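Local coordinates for profilin-2 (Acanthamoeba castellanii, PDB 1F2K), which binds monomeric actin, affects cytoskeletal structure, and limits or promotes actin polymerization depending on its concentration, and also binds PIP2, at residues D73-Y78 with K115-L120; A43-A48 with K93-G98; V11-V16 with A110-K115; A15-A20 with E102-G107. One frame throughout, in Å; residues are numbered along the deposited sequence.

Interaction 1 of 4, residues D73-Y78 with K115-L120; sequences DDRSVY and KLADYL
R75 and D118 form a salt bridge across this contact. R75 presents the end of its guanidinium, and NH1 and NH2 both go to the same oxygen, D118 OD1. R75 NH1 lies 2.9 Å from D118 OD1, close to the line of its C-O bond, and the N-H...O angle is bent to 131°. R75 NH2 stands 2.5 Å from D118 OD1 and comes from above the carboxylate plane. This distance is very short, and its exact value is doubtful. OD1 lies in the guanidinium plane, yet the two flat groups are turned 57° apart. The extended arginine chain, with CG anti to the backbone N (chi1 165°), spans the gap.

Packing adds little: the A117 methyl lies over one face of the guanidinium, with A117 CB 4.3 Å from R75 NH2.

Hydrogen bonds within 73-78 shape the turn. D73 OD1 accepts from R75 N at 2.7 Å, an Asx turn, and from S76 N at 2.6 Å.

E114 gives R75 NH2 a second carboxylate and is hydrogen-bonded to S76 and Y78. V89 of strand 84-90 touches both R75 and A117. The contact thus ties the turn just before strand 76-81 to helix 106-121, which carries the actin-binding K115.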
loop_
_atom_site.group_PDB
_atom_site.type_symbol
_atom_site.label_atom_id
_atom_site.label_comp_id
_atom_site.label_asym_id
_atom_site.label_seq_id
_atom_site.Cartn_x
_atom_site.Cartn_y
_atom_site.Cartn_z
ATOM N N ASP A 73 10.363 5.318 -4.566
ATOM C CA ASP A 73 11.676 5.428 -3.937
ATOM C C ASP A 73 11.944 4.242 -3.018
ATOM O O ASP A 73 11.278 3.215 -3.120
ATOM C CB ASP A 73 11.823 6.740 -3.188
ATOM C CG ASP A 73 10.697 6.991 -2.252
ATOM O OD1 ASP A 73 10.544 6.256 -1.226
ATOM O OD2 ASP A 73 9.960 7.939 -2.573
ATOM N N ASP A 74 12.911 4.342 -2.125
ATOM C CA ASP A 74 13.175 3.173 -1.310
ATOM C C ASP A 74 12.288 3.030 -0.113
ATOM O O ASP A 74 12.470 2.124 0.696
ATOM C CB ASP A 74 14.669 3.057 -0.921
ATOM C CG ASP A 74 15.220 4.309 -0.292
ATOM O OD1 ASP A 74 15.044 5.400 -0.895
ATOM O OD2 ASP A 74 15.842 4.197 0.803
ATOM N N ARG A 75 11.298 3.909 -0.018
ATOM C CA ARG A 75 10.342 3.846 1.081
ATOM C C ARG A 75 8.905 3.832 0.580
ATOM O O ARG A 75 8.066 3.106 1.120
ATOM C CB ARG A 75 10.529 5.018 2.049
ATOM C CG ARG A 75 9.362 5.203 2.973
ATOM C CD ARG A 75 9.659 6.149 4.138
ATOM N NE ARG A 75 8.409 6.643 4.700
ATOM C CZ ARG A 75 8.196 6.820 5.985
ATOM N NH1 ARG A 75 9.143 6.537 6.883
ATOM N NH2 ARG A 75 7.035 7.309 6.376
ATOM N N SER A 76 8.632 4.610 -0.475
ATOM C CA SER A 76 7.268 4.712 -0.989
ATOM C C SER A 76 7.022 4.390 -2.458
ATOM O O SER A 76 7.855 4.625 -3.336
ATOM C CB SER A 76 6.751 6.119 -0.689
ATOM O OG SER A 76 7.076 6.530 0.650
ATOM N N VAL A 77 5.867 3.814 -2.729
ATOM C CA VAL A 77 5.503 3.533 -4.100
ATOM C C VAL A 77 4.005 3.839 -4.166
ATOM O O VAL A 77 3.195 3.282 -3.419
ATOM C CB VAL A 77 5.780 2.099 -4.508
ATOM C CG1 VAL A 77 5.160 1.851 -5.841
ATOM C CG2 VAL A 77 7.281 1.835 -4.624
ATOM N N TYR A 78 3.667 4.785 -5.033
ATOM C CA TYR A 78 2.309 5.249 -5.216
ATOM C C TYR A 78 1.909 5.031 -6.649
ATOM O O TYR A 78 2.683 5.314 -7.561
ATOM C CB TYR A 78 2.209 6.748 -4.976
ATOM C CG TYR A 78 2.437 7.300 -3.597
ATOM C CD1 TYR A 78 2.838 6.507 -2.517
ATOM C CD2 TYR A 78 2.315 8.645 -3.385
ATOM C CE1 TYR A 78 3.115 7.090 -1.237
ATOM C CE2 TYR A 78 2.584 9.224 -2.145
ATOM C CZ TYR A 78 2.984 8.460 -1.072
ATOM O OH TYR A 78 3.272 9.119 0.129
ATOM N N LYS A 115 1.821 7.897 7.857
ATOM C CA LYS A 115 1.769 8.149 9.304
ATOM C C LYS A 115 1.782 6.793 10.026
ATOM O O LYS A 115 2.412 6.651 11.083
ATOM C CB LYS A 115 0.482 8.929 9.674
ATOM C CG LYS A 115 0.395 9.418 11.136
ATOM C CD LYS A 115 -1.046 9.940 11.466
ATOM C CE LYS A 115 -1.119 10.631 12.849
ATOM N NZ LYS A 115 -0.584 12.056 12.923
ATOM N N LEU A 116 1.089 5.805 9.453
ATOM C CA LEU A 116 1.055 4.456 10.046
ATOM C C LEU A 116 2.415 3.769 9.945
ATOM O O LEU A 116 2.829 3.022 10.845
ATOM C CB LEU A 116 0.002 3.562 9.369
ATOM C CG LEU A 116 0.128 2.132 9.953
ATOM C CD1 LEU A 116 -0.035 2.219 11.490
ATOM C CD2 LEU A 116 -0.875 1.152 9.345
ATOM N N ALA A 117 3.100 4.036 8.839
ATOM C CA ALA A 117 4.401 3.452 8.585
ATOM C C ALA A 117 5.407 4.004 9.591
ATOM O O ALA A 117 6.213 3.264 10.135
ATOM C CB ALA A 117 4.830 3.747 7.152
ATOM N N ASP A 118 5.349 5.293 9.863
ATOM C CA ASP A 118 6.296 5.855 10.817
ATOM C C ASP A 118 6.090 5.214 12.178
ATOM O O ASP A 118 7.039 4.973 12.940
ATOM C CB ASP A 118 6.137 7.384 10.953
ATOM C CG ASP A 118 6.619 8.172 9.700
ATOM O OD1 ASP A 118 7.374 7.621 8.855
ATOM O OD2 ASP A 118 6.246 9.364 9.567
ATOM N N TYR A 119 4.827 4.960 12.501
ATOM C CA TYR A 119 4.532 4.361 13.782
ATOM C C TYR A 119 5.147 2.964 13.870
ATOM O O TYR A 119 5.928 2.675 14.785
ATOM C CB TYR A 119 3.038 4.275 13.985
ATOM C CG TYR A 119 2.688 3.525 15.237
ATOM C CD1 TYR A 119 2.905 4.091 16.519
ATOM C CD2 TYR A 119 2.175 2.233 15.166
ATOM C CE1 TYR A 119 2.608 3.358 17.706
ATOM C CE2 TYR A 119 1.889 1.491 16.346
ATOM C CZ TYR A 119 2.111 2.058 17.604
ATOM O OH TYR A 119 1.884 1.280 18.721
ATOM N N LEU A 120 4.816 2.128 12.881
ATOM C CA LEU A 120 5.310 0.782 12.850
ATOM C C LEU A 120 6.817 0.796 12.865
ATOM O O LEU A 120 7.406 0.057 13.654
ATOM C CB LEU A 120 4.780 0.037 11.634
ATOM C CG LEU A 120 3.270 -0.160 11.622
ATOM C CD1 LEU A 120 2.795 -0.838 10.327
ATOM C CD2 LEU A 120 2.915 -0.958 12.800
#

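Interaction 2 of 4, residues A43-A48 with K93-G98; sequences AALANA and KAILIG
No ring or other flat group takes part where L45 and A46 meet I95 and I97, so there are no faces or edges to assign. The contact is made by branched aliphatic side chains and one alanine, without any hydrogen bond between the segments. L45 reaches from helix 39-50 toward the sheet, its CG anti to the backbone N (chi1 -178°). Its CD2 branch does the touching. L45 CD2 meets I97 CD1 tip to tip at 4.1 Å. The same methyl, L45 CD2, lies 4.2 Å from I95 CG2, so one leucine branch serves two isoleucines.

The second branch of I95 turns to the next helix residue. I95 CD1 is 3.8 Å from A46 CB and equally close to A46 CA. It therefore rests against the helix backbone as well as the methyl group.

I95 and I97 alternate with L96, which points away from this helix and packs on V113, L116, A117 and L120 of helix 106-121. T88 of the neighbouring strand 84-90 touches both L45 and I97.

The axes of 43-48 and 94-98 come within 10.0 Å, and their directions differ by 108°. A central antiparallel sheet with helices on both faces is characteristic of the profilin fold: helix 39-50 packs on one, the N- and C-terminal helices on the other.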
loop_
_atom_site.group_PDB
_atom_site.type_symbol
_atom_site.label_atom_id
_atom_site.label_comp_id
_atom_site.label_asym_id
_atom_site.label_seq_id
_atom_site.Cartn_x
_atom_site.Cartn_y
_atom_site.Cartn_z
ATOM N N ALA A 43 4.695 -9.563 -3.990
ATOM C CA ALA A 43 6.142 -9.741 -4.148
ATOM C C ALA A 43 6.681 -8.721 -5.127
ATOM O O ALA A 43 7.698 -8.086 -4.864
ATOM C CB ALA A 43 6.439 -11.144 -4.661
ATOM N N ALA A 44 5.987 -8.568 -6.260
ATOM C CA ALA A 44 6.418 -7.621 -7.275
ATOM C C ALA A 44 6.554 -6.278 -6.626
ATOM O O ALA A 44 7.568 -5.584 -6.782
ATOM C CB ALA A 44 5.412 -7.561 -8.410
ATOM N N LEU A 45 5.533 -5.898 -5.870
ATOM C CA LEU A 45 5.566 -4.604 -5.189
ATOM C C LEU A 45 6.786 -4.602 -4.275
ATOM O O LEU A 45 7.595 -3.678 -4.263
ATOM C CB LEU A 45 4.288 -4.419 -4.369
ATOM C CG LEU A 45 4.203 -3.081 -3.646
ATOM C CD1 LEU A 45 4.338 -1.897 -4.630
ATOM C CD2 LEU A 45 2.889 -3.060 -2.915
ATOM N N ALA A 46 6.920 -5.651 -3.501
ATOM C CA ALA A 46 8.040 -5.704 -2.608
ATOM C C ALA A 46 9.327 -5.457 -3.394
ATOM O O ALA A 46 10.191 -4.689 -2.938
ATOM C CB ALA A 46 8.083 -7.075 -1.877
ATOM N N ASN A 47 9.464 -6.088 -4.568
ATOM C CA ASN A 47 10.697 -5.906 -5.349
ATOM C C ASN A 47 10.922 -4.468 -5.820
ATOM O O ASN A 47 12.083 -3.992 -5.839
ATOM C CB ASN A 47 10.764 -6.815 -6.570
ATOM C CG ASN A 47 12.093 -6.612 -7.365
ATOM O OD1 ASN A 47 13.159 -7.059 -6.933
ATOM N ND2 ASN A 47 12.025 -5.906 -8.504
ATOM N N ALA A 48 9.817 -3.804 -6.201
ATOM C CA ALA A 48 9.810 -2.403 -6.645
ATOM C C ALA A 48 10.542 -1.452 -5.756
ATOM O O ALA A 48 11.177 -0.516 -6.234
ATOM C CB ALA A 48 8.376 -1.913 -6.817
ATOM N N LYS A 93 9.604 -4.514 8.511
ATOM C CA LYS A 93 9.146 -5.884 8.313
ATOM C C LYS A 93 7.982 -6.087 7.349
ATOM O O LYS A 93 7.733 -7.220 6.934
ATOM C CB LYS A 93 8.780 -6.527 9.657
ATOM C CG LYS A 93 9.916 -6.579 10.739
ATOM C CD LYS A 93 11.168 -7.361 10.279
ATOM C CE LYS A 93 12.189 -7.475 11.411
ATOM N NZ LYS A 93 13.568 -7.882 10.931
ATOM N N ALA A 94 7.265 -5.022 6.994
ATOM C CA ALA A 94 6.153 -5.171 6.070
ATOM C C ALA A 94 6.065 -4.050 5.060
ATOM O O ALA A 94 6.962 -3.228 4.917
ATOM C CB ALA A 94 4.848 -5.235 6.851
ATOM N N ILE A 95 4.930 -4.014 4.373
ATOM C CA ILE A 95 4.636 -2.968 3.398
ATOM C C ILE A 95 3.185 -2.672 3.586
ATOM O O ILE A 95 2.347 -3.604 3.609
ATOM C CB ILE A 95 4.899 -3.454 1.935
ATOM C CG1 ILE A 95 6.397 -3.717 1.761
ATOM C CG2 ILE A 95 4.500 -2.399 0.950
ATOM C CD1 ILE A 95 6.702 -4.655 0.749
ATOM N N LEU A 96 2.867 -1.393 3.745
ATOM C CA LEU A 96 1.463 -1.023 3.950
ATOM C C LEU A 96 0.832 -0.679 2.618
ATOM O O LEU A 96 1.481 -0.108 1.725
ATOM C CB LEU A 96 1.367 0.165 4.896
ATOM C CG LEU A 96 2.373 0.023 6.043
ATOM C CD1 LEU A 96 2.346 1.285 6.919
ATOM C CD2 LEU A 96 2.061 -1.251 6.837
ATOM N N ILE A 97 -0.440 -1.015 2.468
ATOM C CA ILE A 97 -1.111 -0.746 1.210
ATOM C C ILE A 97 -2.458 -0.146 1.433
ATOM O O ILE A 97 -3.283 -0.799 2.031
ATOM C CB ILE A 97 -1.342 -2.032 0.418
ATOM C CG1 ILE A 97 -0.036 -2.677 0.024
ATOM C CG2 ILE A 97 -2.052 -1.759 -0.845
ATOM C CD1 ILE A 97 -0.359 -4.035 -0.552
ATOM N N GLY A 98 -2.688 1.066 0.925
ATOM C CA GLY A 98 -3.990 1.697 1.065
ATOM C C GLY A 98 -4.530 2.299 -0.233
ATOM O O GLY A 98 -3.888 3.172 -0.853
#

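Interaction 3 of 4, residues V11-V16 with A110-K115; sequences VGTGAV and ANVVEK
T13, A15 and V16 lie in the loop between helix 2-11 and strand 18-23, and they pack on V112 and V113 of the C-terminal helix of the profilin fold. A15 makes the tightest approach. Its CB lies 3.2 Å from V112 CG2, closer than usual for two methyls, so the exact distance is doubtful. T13 comes to the same valine tip to tip, with T13 OG1 3.9 Å from V112 CG1. V112 CG1 is anti to its own backbone N (chi1 172°), and the two branches divide between the partners: CG1 goes to T13 and CG2 to A15. V16 and V113 cross at about a right angle, with V16 CG1 4.1 Å from V113 CG2.

The loop has its own fastenings. A type I beta turn runs from V11 to G14, and G14 has positive phi. T13 OG1 has two polar partners. It accepts from A15 N at 3.0 Å, an ST turn with an almost straight bond of 171°, and is also hydrogen-bonded to L10 O.

L10 of helix 2-11 touches both V16 and V112. K115, the annotated actin-binding residue, follows V112 and V113 on helix 106-121. Terminal helices packed side by side over one face of the sheet are typical of profilin.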
loop_
_atom_site.group_PDB
_atom_site.type_symbol
_atom_site.label_atom_id
_atom_site.label_comp_id
_atom_site.label_asym_id
_atom_site.label_seq_id
_atom_site.Cartn_x
_atom_site.Cartn_y
_atom_site.Cartn_z
ATOM N N VAL A 11 -8.322 1.831 7.191
ATOM C CA VAL A 11 -9.703 1.975 6.729
ATOM C C VAL A 11 -10.623 2.770 7.668
ATOM O O VAL A 11 -11.371 3.663 7.209
ATOM C CB VAL A 11 -10.323 0.611 6.427
ATOM C CG1 VAL A 11 -11.748 0.781 5.957
ATOM C CG2 VAL A 11 -9.464 -0.137 5.366
ATOM N N GLY A 12 -10.550 2.495 8.973
ATOM C CA GLY A 12 -11.417 3.200 9.895
ATOM C C GLY A 12 -11.365 4.737 9.884
ATOM O O GLY A 12 -12.296 5.429 10.353
ATOM N N THR A 13 -10.294 5.278 9.338
ATOM C CA THR A 13 -10.118 6.701 9.315
ATOM C C THR A 13 -10.905 7.376 8.262
ATOM O O THR A 13 -11.223 8.527 8.408
ATOM C CB THR A 13 -8.672 7.096 8.998
ATOM O OG1 THR A 13 -8.371 6.714 7.639
ATOM C CG2 THR A 13 -7.700 6.439 9.972
ATOM N N GLY A 14 -11.180 6.682 7.170
ATOM C CA GLY A 14 -11.878 7.328 6.064
ATOM C C GLY A 14 -10.970 7.775 4.906
ATOM O O GLY A 14 -11.457 8.146 3.836
ATOM N N ALA A 15 -9.654 7.740 5.120
ATOM C CA ALA A 15 -8.677 8.143 4.108
ATOM C C ALA A 15 -8.380 7.126 3.006
ATOM O O ALA A 15 -7.881 7.498 1.942
ATOM C CB ALA A 15 -7.384 8.527 4.787
ATOM N N VAL A 16 -8.625 5.845 3.267
ATOM C CA VAL A 16 -8.411 4.834 2.233
ATOM C C VAL A 16 -9.699 4.034 2.284
ATOM O O VAL A 16 -10.329 3.937 3.346
ATOM C CB VAL A 16 -7.188 3.924 2.525
ATOM C CG1 VAL A 16 -5.986 4.757 2.683
ATOM C CG2 VAL A 16 -7.413 3.070 3.784
ATOM N N ALA A 110 -2.223 9.555 1.506
ATOM C CA ALA A 110 -0.790 9.370 1.646
ATOM C C ALA A 110 -0.417 9.678 3.077
ATOM O O ALA A 110 0.417 9.007 3.653
ATOM C CB ALA A 110 -0.031 10.320 0.700
ATOM N N ASN A 111 -1.026 10.722 3.633
ATOM C CA ASN A 111 -0.757 11.124 5.002
ATOM C C ASN A 111 -1.110 9.978 5.987
ATOM O O ASN A 111 -0.320 9.599 6.837
ATOM C CB ASN A 111 -1.554 12.391 5.356
ATOM C CG ASN A 111 -0.992 13.647 4.704
ATOM O OD1 ASN A 111 0.119 13.634 4.127
ATOM N ND2 ASN A 111 -1.740 14.760 4.810
ATOM N N VAL A 112 -2.277 9.396 5.837
ATOM C CA VAL A 112 -2.639 8.349 6.747
ATOM C C VAL A 112 -1.664 7.189 6.689
ATOM O O VAL A 112 -1.088 6.822 7.714
ATOM C CB VAL A 112 -4.091 7.921 6.465
ATOM C CG1 VAL A 112 -4.482 6.701 7.241
ATOM C CG2 VAL A 112 -5.007 9.100 6.873
ATOM N N VAL A 113 -1.440 6.646 5.494
ATOM C CA VAL A 113 -0.533 5.525 5.323
ATOM C C VAL A 113 0.895 5.791 5.777
ATOM O O VAL A 113 1.469 5.000 6.481
ATOM C CB VAL A 113 -0.521 5.017 3.843
ATOM C CG1 VAL A 113 0.311 3.722 3.725
ATOM C CG2 VAL A 113 -1.921 4.698 3.407
ATOM N N GLU A 114 1.484 6.893 5.349
ATOM C CA GLU A 114 2.841 7.212 5.750
ATOM C C GLU A 114 2.906 7.443 7.256
ATOM O O GLU A 114 3.937 7.245 7.852
ATOM C CB GLU A 114 3.305 8.466 5.043
ATOM C CG GLU A 114 3.306 8.334 3.550
ATOM C CD GLU A 114 4.635 7.804 3.044
ATOM O OE1 GLU A 114 5.568 7.686 3.856
ATOM O OE2 GLU A 114 4.761 7.532 1.855
ATOM N N LYS A 115 1.821 7.897 7.857
ATOM C CA LYS A 115 1.769 8.149 9.304
ATOM C C LYS A 115 1.782 6.793 10.026
ATOM O O LYS A 115 2.412 6.651 11.083
ATOM C CB LYS A 115 0.482 8.929 9.674
ATOM C CG LYS A 115 0.395 9.418 11.136
ATOM C CD LYS A 115 -1.046 9.940 11.466
ATOM C CE LYS A 115 -1.119 10.631 12.849
ATOM N NZ LYS A 115 -0.584 12.056 12.923
#

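Interaction 4 of 4, residues A15-A20 with E102-G107; sequences AVTQAA and EKIQPG
The backbones come nearest at A15 and I104, their CA atoms 6.5 Å apart, where the loop entering strand 18-23 passes the one entering helix 106-121. This is a corner of the profilin fold, at the N-terminal end of the C-terminal helix. T17 and Q18 both face V99 and form a classic beta bulge at the start of the strand.

The contact depends on one side chain, that of I104, which points across to the other segment. Its CG2 is anti to its backbone N, and its CG1 is anti to the carbonyl carbon (chi1 -67°). Both arms therefore reach the A15 peptide. I104 CG2 is 3.2 Å from A15 O, and I104 CD1 is 3.6 Å from the same A15 O. I104 CD1 also lies 4.0 Å from V16 N. The A15 methyl itself points away from I104 and packs on T108 of helix 106-121.

No hydrogen bond joins the two segments, and the contact is plain packing of aliphatic carbons on a loop backbone and on one threonine methyl. Q105, next after I104, takes the N-cap position of the helix, so the isoleucine sits just ahead of the first helical turn.

T17 meets I104 at a slant, and the methyls T17 CG2 and I104 CD1 come within 3.6 Å.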
loop_
_atom_site.group_PDB
_atom_site.type_symbol
_atom_site.label_atom_id
_atom_site.label_comp_id
_atom_site.label_asym_id
_atom_site.label_seq_id
_atom_site.Cartn_x
_atom_site.Cartn_y
_atom_site.Cartn_z
ATOM N N ALA A 15 -9.654 7.740 5.120
ATOM C CA ALA A 15 -8.677 8.143 4.108
ATOM C C ALA A 15 -8.380 7.126 3.006
ATOM O O ALA A 15 -7.881 7.498 1.942
ATOM C CB ALA A 15 -7.384 8.527 4.787
ATOM N N VAL A 16 -8.625 5.845 3.267
ATOM C CA VAL A 16 -8.411 4.834 2.233
ATOM C C VAL A 16 -9.699 4.034 2.284
ATOM O O VAL A 16 -10.329 3.937 3.346
ATOM C CB VAL A 16 -7.188 3.924 2.525
ATOM C CG1 VAL A 16 -5.986 4.757 2.683
ATOM C CG2 VAL A 16 -7.413 3.070 3.784
ATOM N N THR A 17 -10.103 3.468 1.158
ATOM C CA THR A 17 -11.364 2.731 1.122
ATOM C C THR A 17 -11.077 1.269 1.331
ATOM O O THR A 17 -11.948 0.531 1.747
ATOM C CB THR A 17 -12.139 2.897 -0.240
ATOM O OG1 THR A 17 -11.718 1.878 -1.151
ATOM C CG2 THR A 17 -11.842 4.231 -0.918
ATOM N N GLN A 18 -9.841 0.862 1.077
ATOM C CA GLN A 18 -9.426 -0.537 1.231
ATOM C C GLN A 18 -7.942 -0.595 1.595
ATOM O O GLN A 18 -7.175 0.271 1.164
ATOM C CB GLN A 18 -9.647 -1.300 -0.078
ATOM C CG GLN A 18 -11.081 -1.645 -0.343
ATOM C CD GLN A 18 -11.287 -2.436 -1.620
ATOM O OE1 GLN A 18 -10.730 -2.105 -2.681
ATOM N NE2 GLN A 18 -12.120 -3.468 -1.535
ATOM N N ALA A 19 -7.524 -1.597 2.365
ATOM C CA ALA A 19 -6.114 -1.659 2.754
ATOM C C ALA A 19 -5.570 -3.022 3.185
ATOM O O ALA A 19 -6.300 -3.856 3.687
ATOM C CB ALA A 19 -5.846 -0.600 3.871
ATOM N N ALA A 20 -4.276 -3.243 3.012
ATOM C CA ALA A 20 -3.682 -4.517 3.424
ATOM C C ALA A 20 -2.293 -4.291 3.969
ATOM O O ALA A 20 -1.729 -3.239 3.792
ATOM C CB ALA A 20 -3.608 -5.477 2.244
ATOM N N GLU A 102 -12.456 7.795 -5.820
ATOM C CA GLU A 102 -12.815 9.118 -6.279
ATOM C C GLU A 102 -12.982 10.121 -5.142
ATOM O O GLU A 102 -12.331 11.174 -5.133
ATOM C CB GLU A 102 -14.128 9.023 -7.043
ATOM C CG GLU A 102 -13.987 8.421 -8.427
ATOM C CD GLU A 102 -14.537 9.368 -9.498
ATOM O OE1 GLU A 102 -15.406 10.212 -9.117
ATOM O OE2 GLU A 102 -14.115 9.257 -10.687
ATOM N N LYS A 103 -13.869 9.767 -4.202
ATOM C CA LYS A 103 -14.228 10.584 -3.035
ATOM C C LYS A 103 -13.090 10.998 -2.108
ATOM O O LYS A 103 -13.287 11.830 -1.226
ATOM C CB LYS A 103 -15.293 9.869 -2.181
ATOM C CG LYS A 103 -16.690 9.765 -2.792
ATOM C CD LYS A 103 -16.837 8.548 -3.715
ATOM C CE LYS A 103 -18.311 8.131 -3.825
ATOM N NZ LYS A 103 -18.569 7.039 -4.823
ATOM N N ILE A 104 -11.898 10.437 -2.304
ATOM C CA ILE A 104 -10.763 10.763 -1.444
ATOM C C ILE A 104 -9.604 11.539 -2.071
ATOM O O ILE A 104 -9.198 11.299 -3.201
ATOM C CB ILE A 104 -10.209 9.479 -0.754
ATOM C CG1 ILE A 104 -11.271 8.947 0.222
ATOM C CG2 ILE A 104 -8.901 9.791 0.003
ATOM C CD1 ILE A 104 -11.175 7.424 0.561
ATOM N N GLN A 105 -9.088 12.479 -1.282
ATOM C CA GLN A 105 -7.970 13.335 -1.642
ATOM C C GLN A 105 -6.712 12.495 -1.619
ATOM O O GLN A 105 -6.325 12.029 -0.554
ATOM C CB GLN A 105 -7.799 14.392 -0.569
ATOM C CG GLN A 105 -8.664 15.594 -0.692
ATOM C CD GLN A 105 -7.951 16.709 -1.411
ATOM O OE1 GLN A 105 -7.573 16.560 -2.600
ATOM N NE2 GLN A 105 -7.749 17.843 -0.705
ATOM N N PRO A 106 -6.052 12.295 -2.767
ATOM C CA PRO A 106 -4.828 11.486 -2.767
ATOM C C PRO A 106 -3.887 11.741 -1.617
ATOM O O PRO A 106 -3.519 10.816 -0.913
ATOM C CB PRO A 106 -4.218 11.800 -4.122
ATOM C CG PRO A 106 -5.488 11.728 -5.025
ATOM C CD PRO A 106 -6.499 12.564 -4.148
ATOM N N GLY A 107 -3.515 12.996 -1.412
ATOM C CA GLY A 107 -2.633 13.356 -0.311
ATOM C C GLY A 107 -3.224 13.082 1.070
ATOM O O GLY A 107 -2.497 13.019 2.049
#

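Interactions 3 and 4 start from the same part of the chain, share A15 and V16, and have centres about 7 Å apart. Interactions 1, 3 and 4 all use helix 106-121. The centres of interactions 1 and 3 are about 12 Å apart; both include K115, an annotated actin-binding residue, though it makes neither contact. They meet through E114, and interactions 1 and 2 through L96. Interaction 2 falls between the ends of 3 and 4 along the chain. It packs a helix on one face of the sheet; the others join the C-terminal helix, or the loop before it, to the turn and loop that lead into strands of that sheet.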